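Local coordinates for protein alanine racemase 1 (Caldanaerobacter subterraneus subsp. tengcongensis MB4, PDB 4Y2W) that belongs to the alanine racemase family, whose chains combine a TIM-barrel domain with a second, mainly beta domain, at residues R10-N21 with E243-T251. The protein carries 1 engineered substitution. Sequence-based numbering, arbitrary orientation.
Sequences RVEVYLDAITHN and ELRETLRFT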
ATOM      1  N   ARG A  10     -13.954  -1.814  -0.191  1.00 38.58           N
ATOM      2  CA  ARG A  10     -13.890  -0.355  -0.078  1.00 38.87           C
ATOM      3  C   ARG A  10     -13.571   0.138   1.327  1.00 39.52           C
ATOM      4  O   ARG A  10     -13.706  -0.595   2.308  1.00 39.85           O
ATOM      5  CB  ARG A  10     -15.228   0.255  -0.501  1.00 39.11           C
ATOM      6  CG  ARG A  10     -16.388  -0.070   0.433  1.00 39.10           C
ATOM      7  CD  ARG A  10     -17.716   0.389  -0.143  1.00 39.72           C
ATOM      8  NE  ARG A  10     -18.073  -0.341  -1.360  1.00 40.13           N
ATOM      9  CZ  ARG A  10     -19.126  -0.065  -2.126  1.00 40.65           C
ATOM     10  NH1 ARG A  10     -19.952   0.928  -1.820  1.00 40.01           N
ATOM     11  NH2 ARG A  10     -19.355  -0.791  -3.211  1.00 41.85           N
ATOM     12  N   VAL A  11     -13.162   1.403   1.400  1.00 39.73           N
ATOM     13  CA  VAL A  11     -13.021   2.119   2.659  1.00 39.13           C
ATOM     14  C   VAL A  11     -14.109   3.178   2.723  1.00 38.34           C
ATOM     15  O   VAL A  11     -14.253   3.973   1.799  1.00 38.23           O
ATOM     16  CB  VAL A  11     -11.626   2.772   2.781  1.00 39.46           C
ATOM     17  CG1 VAL A  11     -11.654   3.993   3.688  1.00 40.04           C
ATOM     18  CG2 VAL A  11     -10.620   1.760   3.300  1.00 39.98           C
ATOM     19  N   GLU A  12     -14.880   3.169   3.805  1.00 38.47           N
ATOM     20  CA  GLU A  12     -15.867   4.210   4.062  1.00 39.70           C
ATOM     21  C   GLU A  12     -15.282   5.204   5.062  1.00 40.48           C
ATOM     22  O   GLU A  12     -15.050   4.855   6.228  1.00 41.99           O
ATOM     23  CB  GLU A  12     -17.163   3.603   4.610  1.00 39.46           C
ATOM     24  CG  GLU A  12     -17.899   2.705   3.625  1.00 38.96           C
ATOM     25  CD  GLU A  12     -19.193   2.124   4.178  1.00 38.93           C
ATOM     26  OE1 GLU A  12     -19.421   2.194   5.404  1.00 37.71           O
ATOM     27  OE2 GLU A  12     -19.987   1.586   3.377  1.00 39.77           O
ATOM     28  N   VAL A  13     -15.026   6.429   4.602  1.00 39.47           N
ATOM     29  CA  VAL A  13     -14.479   7.488   5.455  1.00 39.60           C
ATOM     30  C   VAL A  13     -15.596   8.374   6.000  1.00 40.55           C
ATOM     31  O   VAL A  13     -16.370   8.953   5.235  1.00 40.67           O
ATOM     32  CB  VAL A  13     -13.463   8.356   4.685  1.00 38.95           C
ATOM     33  CG1 VAL A  13     -13.045   9.572   5.501  1.00 38.55           C
ATOM     34  CG2 VAL A  13     -12.253   7.520   4.308  1.00 39.17           C
ATOM     35  N   TYR A  14     -15.664   8.480   7.325  1.00 41.96           N
ATOM     36  CA  TYR A  14     -16.691   9.277   7.995  1.00 42.49           C
ATOM     37  C   TYR A  14     -16.119  10.622   8.408  1.00 42.25           C
ATOM     38  O   TYR A  14     -15.514  10.759   9.468  1.00 42.19           O
ATOM     39  CB  TYR A  14     -17.265   8.507   9.186  1.00 43.46           C
ATOM     40  CG  TYR A  14     -18.035   7.294   8.729  1.00 44.05           C
ATOM     41  CD1 TYR A  14     -17.372   6.128   8.365  1.00 44.99           C
ATOM     42  CD2 TYR A  14     -19.416   7.332   8.598  1.00 44.84           C
ATOM     43  CE1 TYR A  14     -18.065   5.019   7.911  1.00 45.49           C
ATOM     44  CE2 TYR A  14     -20.121   6.229   8.146  1.00 45.83           C
ATOM     45  CZ  TYR A  14     -19.437   5.073   7.804  1.00 45.79           C
ATOM     46  OH  TYR A  14     -20.126   3.973   7.355  1.00 46.82           O
ATOM     47  N   LEU A  15     -16.323  11.612   7.544  1.00 42.84           N
ATOM     48  CA  LEU A  15     -15.743  12.943   7.713  1.00 42.90           C
ATOM     49  C   LEU A  15     -16.234  13.652   8.970  1.00 42.47           C
ATOM     50  O   LEU A  15     -15.458  14.337   9.633  1.00 41.14           O
ATOM     51  CB  LEU A  15     -16.034  13.805   6.482  1.00 42.54           C
ATOM     52  CG  LEU A  15     -15.360  13.326   5.195  1.00 42.58           C
ATOM     53  CD1 LEU A  15     -16.043  13.938   3.984  1.00 42.59           C
ATOM     54  CD2 LEU A  15     -13.868  13.639   5.204  1.00 42.79           C
ATOM     55  N   ASP A  16     -17.517  13.489   9.291  1.00 43.78           N
ATOM     56  CA  ASP A  16     -18.093  14.087  10.506  1.00 44.84           C
ATOM     57  C   ASP A  16     -17.512  13.495  11.804  1.00 44.58           C
ATOM     58  O   ASP A  16     -17.567  14.130  12.856  1.00 44.84           O
ATOM     59  CB  ASP A  16     -19.626  13.991  10.502  1.00 45.39           C
ATOM     60  CG  ASP A  16     -20.132  12.565  10.372  1.00 46.17           C
ATOM     61  OD1 ASP A  16     -20.103  12.017   9.248  1.00 46.51           O
ATOM     62  OD2 ASP A  16     -20.580  12.000  11.389  1.00 47.46           O
ATOM     63  N   ALA A  17     -16.963  12.285  11.725  1.00 44.76           N
ATOM     64  CA  ALA A  17     -16.269  11.663  12.852  1.00 45.73           C
ATOM     65  C   ALA A  17     -14.853  12.216  13.026  1.00 46.73           C
ATOM     66  O   ALA A  17     -14.345  12.298  14.145  1.00 47.14           O
ATOM     67  CB  ALA A  17     -16.227  10.152  12.677  1.00 45.61           C
ATOM     68  N   ILE A  18     -14.214  12.578  11.918  1.00 48.04           N
ATOM     69  CA  ILE A  18     -12.883  13.189  11.954  1.00 48.57           C
ATOM     70  C   ILE A  18     -12.970  14.613  12.512  1.00 48.56           C
ATOM     71  O   ILE A  18     -12.156  15.010  13.344  1.00 47.33           O
ATOM     72  CB  ILE A  18     -12.231  13.205  10.554  1.00 48.56           C
ATOM     73  CG1 ILE A  18     -11.996  11.775  10.061  1.00 48.89           C
ATOM     74  CG2 ILE A  18     -10.911  13.969  10.575  1.00 48.83           C
ATOM     75  CD1 ILE A  18     -11.766  11.671   8.565  1.00 49.14           C
ATOM     76  N   THR A  19     -13.962  15.375  12.052  1.00 49.39           N
ATOM     77  CA  THR A  19     -14.188  16.730  12.557  1.00 49.78           C
ATOM     78  C   THR A  19     -14.546  16.697  14.042  1.00 50.40           C
ATOM     79  O   THR A  19     -14.139  17.577  14.799  1.00 50.89           O
ATOM     80  CB  THR A  19     -15.302  17.473  11.783  1.00 48.77           C
ATOM     81  OG1 THR A  19     -16.512  16.710  11.818  1.00 47.77           O
ATOM     82  CG2 THR A  19     -14.894  17.713  10.339  1.00 48.81           C
ATOM     83  N   HIS A  20     -15.306  15.682  14.452  1.00 50.99           N
ATOM     84  CA  HIS A  20     -15.631  15.491  15.863  1.00 51.10           C
ATOM     85  C   HIS A  20     -14.379  15.245  16.701  1.00 50.76           C
ATOM     86  O   HIS A  20     -14.186  15.891  17.727  1.00 51.05           O
ATOM     87  CB  HIS A  20     -16.595  14.322  16.053  1.00 51.76           C
ATOM     88  CG  HIS A  20     -16.775  13.926  17.485  1.00 53.22           C
ATOM     89  ND1 HIS A  20     -17.832  14.363  18.251  1.00 54.68           N
ATOM     90  CD2 HIS A  20     -16.018  13.150  18.295  1.00 53.23           C
ATOM     91  CE1 HIS A  20     -17.728  13.862  19.468  1.00 55.30           C
ATOM     92  NE2 HIS A  20     -16.634  13.122  19.521  1.00 54.76           N
ATOM     93  N   ASN A  21     -13.548  14.297  16.271  1.00 50.50           N
ATOM     94  CA  ASN A  21     -12.294  13.990  16.968  1.00 50.40           C
ATOM     95  C   ASN A  21     -11.369  15.201  17.015  1.00 50.73           C
ATOM     96  O   ASN A  21     -10.640  15.393  17.987  1.00 50.73           O
ATOM     97  CB  ASN A  21     -11.563  12.821  16.299  1.00 50.87           C
ATOM     98  CG  ASN A  21     -12.307  11.506  16.432  1.00 51.18           C
ATOM     99  OD1 ASN A  21     -13.224  11.372  17.240  1.00 50.80           O
ATOM    100  ND2 ASN A  21     -11.908  10.523  15.633  1.00 51.65           N
ATOM    101  N   GLU A 243     -13.291  11.482  23.838  1.00 63.21           N
ATOM    102  CA  GLU A 243     -14.300  10.566  23.303  1.00 63.94           C
ATOM    103  C   GLU A 243     -14.197  10.495  21.778  1.00 61.83           C
ATOM    104  O   GLU A 243     -14.719  11.360  21.073  1.00 60.92           O
ATOM    105  CB  GLU A 243     -15.704  11.032  23.696  1.00 65.97           C
ATOM    106  CG  GLU A 243     -16.811  10.054  23.315  1.00 68.86           C
ATOM    107  CD  GLU A 243     -17.972  10.709  22.581  1.00 71.39           C
ATOM    108  OE1 GLU A 243     -18.526  10.067  21.662  1.00 71.34           O
ATOM    109  OE2 GLU A 243     -18.330  11.861  22.913  1.00 73.90           O
ATOM    110  N   LEU A 244     -13.537   9.455  21.276  1.00 59.55           N
ATOM    111  CA  LEU A 244     -13.317   9.310  19.839  1.00 58.66           C
ATOM    112  C   LEU A 244     -14.450   8.550  19.157  1.00 56.62           C
ATOM    113  O   LEU A 244     -15.049   7.647  19.749  1.00 54.91           O
ATOM    114  CB  LEU A 244     -11.980   8.610  19.567  1.00 58.75           C
ATOM    115  CG  LEU A 244     -10.734   9.337  20.083  1.00 59.59           C
ATOM    116  CD1 LEU A 244      -9.490   8.474  19.918  1.00 59.69           C
ATOM    117  CD2 LEU A 244     -10.548  10.680  19.393  1.00 58.94           C
ATOM    118  N   ARG A 245     -14.740   8.937  17.913  1.00 54.40           N
ATOM    119  CA  ARG A 245     -15.702   8.229  17.070  1.00 53.33           C
ATOM    120  C   ARG A 245     -14.978   7.512  15.933  1.00 50.40           C
ATOM    121  O   ARG A 245     -13.871   7.885  15.548  1.00 49.57           O
ATOM    122  CB  ARG A 245     -16.755   9.193  16.510  1.00 54.22           C
ATOM    123  CG  ARG A 245     -17.520   9.945  17.589  1.00 55.67           C
ATOM    124  CD  ARG A 245     -18.949  10.296  17.193  1.00 56.76           C
ATOM    125  NE  ARG A 245     -19.039  11.190  16.035  1.00 57.80           N
ATOM    126  CZ  ARG A 245     -19.273  10.811  14.774  1.00 57.19           C
ATOM    127  NH1 ARG A 245     -19.442   9.530  14.449  1.00 56.17           N
ATOM    128  NH2 ARG A 245     -19.339  11.733  13.819  1.00 56.85           N
ATOM    129  N   GLU A 246     -15.620   6.477  15.407  1.00 47.81           N
ATOM    130  CA  GLU A 246     -15.039   5.657  14.354  1.00 46.96           C
ATOM    131  C   GLU A 246     -15.019   6.439  13.048  1.00 45.14           C
ATOM    132  O   GLU A 246     -16.062   6.922  12.598  1.00 45.62           O
ATOM    133  CB  GLU A 246     -15.851   4.373  14.190  1.00 47.69           C
ATOM    134  CG  GLU A 246     -15.141   3.268  13.430  1.00 47.47           C
ATOM    135  CD  GLU A 246     -15.972   2.003  13.374  1.00 47.36           C
ATOM    136  OE1 GLU A 246     -15.648   1.060  14.118  1.00 47.74           O
ATOM    137  OE2 GLU A 246     -16.962   1.964  12.610  1.00 46.41           O
ATOM    138  N   THR A 247     -13.832   6.564  12.452  1.00 42.69           N
ATOM    139  CA  THR A 247     -13.637   7.392  11.260  1.00 42.11           C
ATOM    140  C   THR A 247     -13.540   6.593   9.962  1.00 42.46           C
ATOM    141  O   THR A 247     -13.859   7.118   8.892  1.00 42.87           O
ATOM    142  CB  THR A 247     -12.367   8.254  11.383  1.00 41.64           C
ATOM    143  OG1 THR A 247     -11.249   7.421  11.703  1.00 41.30           O
ATOM    144  CG2 THR A 247     -12.536   9.301  12.466  1.00 42.16           C
ATOM    145  N   LEU A 248     -13.096   5.340  10.053  1.00 42.09           N
ATOM    146  CA  LEU A 248     -12.925   4.492   8.874  1.00 41.72           C
ATOM    147  C   LEU A 248     -13.558   3.122   9.055  1.00 42.18           C
ATOM    148  O   LEU A 248     -13.375   2.482  10.090  1.00 42.53           O
ATOM    149  CB  LEU A 248     -11.440   4.313   8.575  1.00 40.76           C
ATOM    150  CG  LEU A 248     -11.087   3.423   7.380  1.00 40.33           C
ATOM    151  CD1 LEU A 248      -9.840   3.952   6.688  1.00 40.11           C
ATOM    152  CD2 LEU A 248     -10.914   1.959   7.772  1.00 40.51           C
ATOM    153  N   ARG A 249     -14.282   2.669   8.033  1.00 42.46           N
ATOM    154  CA  ARG A 249     -14.748   1.283   7.969  1.00 42.73           C
ATOM    155  C   ARG A 249     -14.218   0.605   6.703  1.00 41.67           C
ATOM    156  O   ARG A 249     -14.590   0.973   5.588  1.00 42.34           O
ATOM    157  CB  ARG A 249     -16.273   1.210   8.006  1.00 43.17           C
ATOM    158  CG  ARG A 249     -16.895   1.694   9.306  1.00 44.23           C
ATOM    159  CD  ARG A 249     -18.180   0.937   9.607  1.00 45.12           C
ATOM    160  NE  ARG A 249     -19.080   0.921   8.454  1.00 45.49           N
ATOM    161  CZ  ARG A 249     -19.978  -0.028   8.186  1.00 45.31           C
ATOM    162  NH1 ARG A 249     -20.133  -1.085   8.980  1.00 44.75           N
ATOM    163  NH2 ARG A 249     -20.731   0.081   7.099  1.00 46.43           N
ATOM    164  N   PHE A 250     -13.342  -0.380   6.887  1.00 39.96           N
ATOM    165  CA  PHE A 250     -12.766  -1.141   5.784  1.00 39.04           C
ATOM    166  C   PHE A 250     -13.680  -2.332   5.532  1.00 38.14           C
ATOM    167  O   PHE A 250     -13.752  -3.237   6.356  1.00 37.67           O
ATOM    168  CB  PHE A 250     -11.347  -1.590   6.158  1.00 38.86           C
ATOM    169  CG  PHE A 250     -10.543  -2.176   5.024  1.00 38.80           C
ATOM    170  CD1 PHE A 250     -10.963  -2.099   3.696  1.00 38.95           C
ATOM    171  CD2 PHE A 250      -9.321  -2.779   5.296  1.00 38.76           C
ATOM    172  CE1 PHE A 250     -10.196  -2.637   2.678  1.00 38.82           C
ATOM    173  CE2 PHE A 250      -8.551  -3.315   4.281  1.00 39.24           C
ATOM    174  CZ  PHE A 250      -8.989  -3.244   2.969  1.00 39.05           C
ATOM    175  N   THR A 251     -14.390  -2.314   4.404  1.00 37.61           N
ATOM    176  CA  THR A 251     -15.447  -3.290   4.140  1.00 37.49           C
ATOM    177  C   THR A 251     -15.322  -3.963   2.771  1.00 37.16           C
ATOM    178  O   THR A 251     -14.642  -3.459   1.873  1.00 37.52           O
ATOM    179  CB  THR A 251     -16.834  -2.626   4.233  1.00 37.90           C
ATOM    180  OG1 THR A 251     -17.080  -1.839   3.062  1.00 37.78           O
ATOM    181  CG2 THR A 251     -16.925  -1.737   5.475  1.00 38.12           C
TER
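Arg245 folds against the helix that begins at Leu15, and nearly every part of its side chain meets something. Arg245 CB lies 4.0 Å from CB of Ala17. With Arg245 CG anti to the carbonyl carbon (chi1 -58°), that methylene sits over one face of the His20 ring, 3.9 Å from the centroid, in a CH-pi contact. Bends at chi2 and chi3 then turn the chain back along the helix: NE passes CG of His20, the guanidinium lays one face on Ala17, and Arg245 NH2 reaches OD2 of Asp16 at 2.7 Å, a salt bridge that meets the carboxylate from above its plane.

Flanking backbone is gripped from the same helix. His20 NE2 donates in its ring plane to Glu243 O (3.0 Å), while the Asn21 amide bonds both ways with the backbone of Arg245: OD1 takes its N-H on an in-plane lone pair at 2.9 Å, and ND2 gives to its O.

Beyond Thr247, strand 10-14 is built into the beta domain's sheet, antiparallel to strand 248-260 and parallel to 372-376; Arg10-Thr251 and Glu12-Arg249 are hydrogen-bonded pairs. Val11 CG1 packs on Leu248 CD1 on one face; on the other, Glu12 OE1 receives Arg249 NH2 (3.0 Å) and Tyr14 OH (2.7 Å) from opposite faces of its carboxylate. Arg249 NH2 also forms a salt bridge with Glu334, and NH1 donates to Thr340 O.

The helix, leading on to the barrel's first strand (34-38), is thus tied by side chains to the segment entering that sheet. Arg249 and Tyr14 should favour an ionised Glu12, though Glu334, sharing Arg249, would temper this.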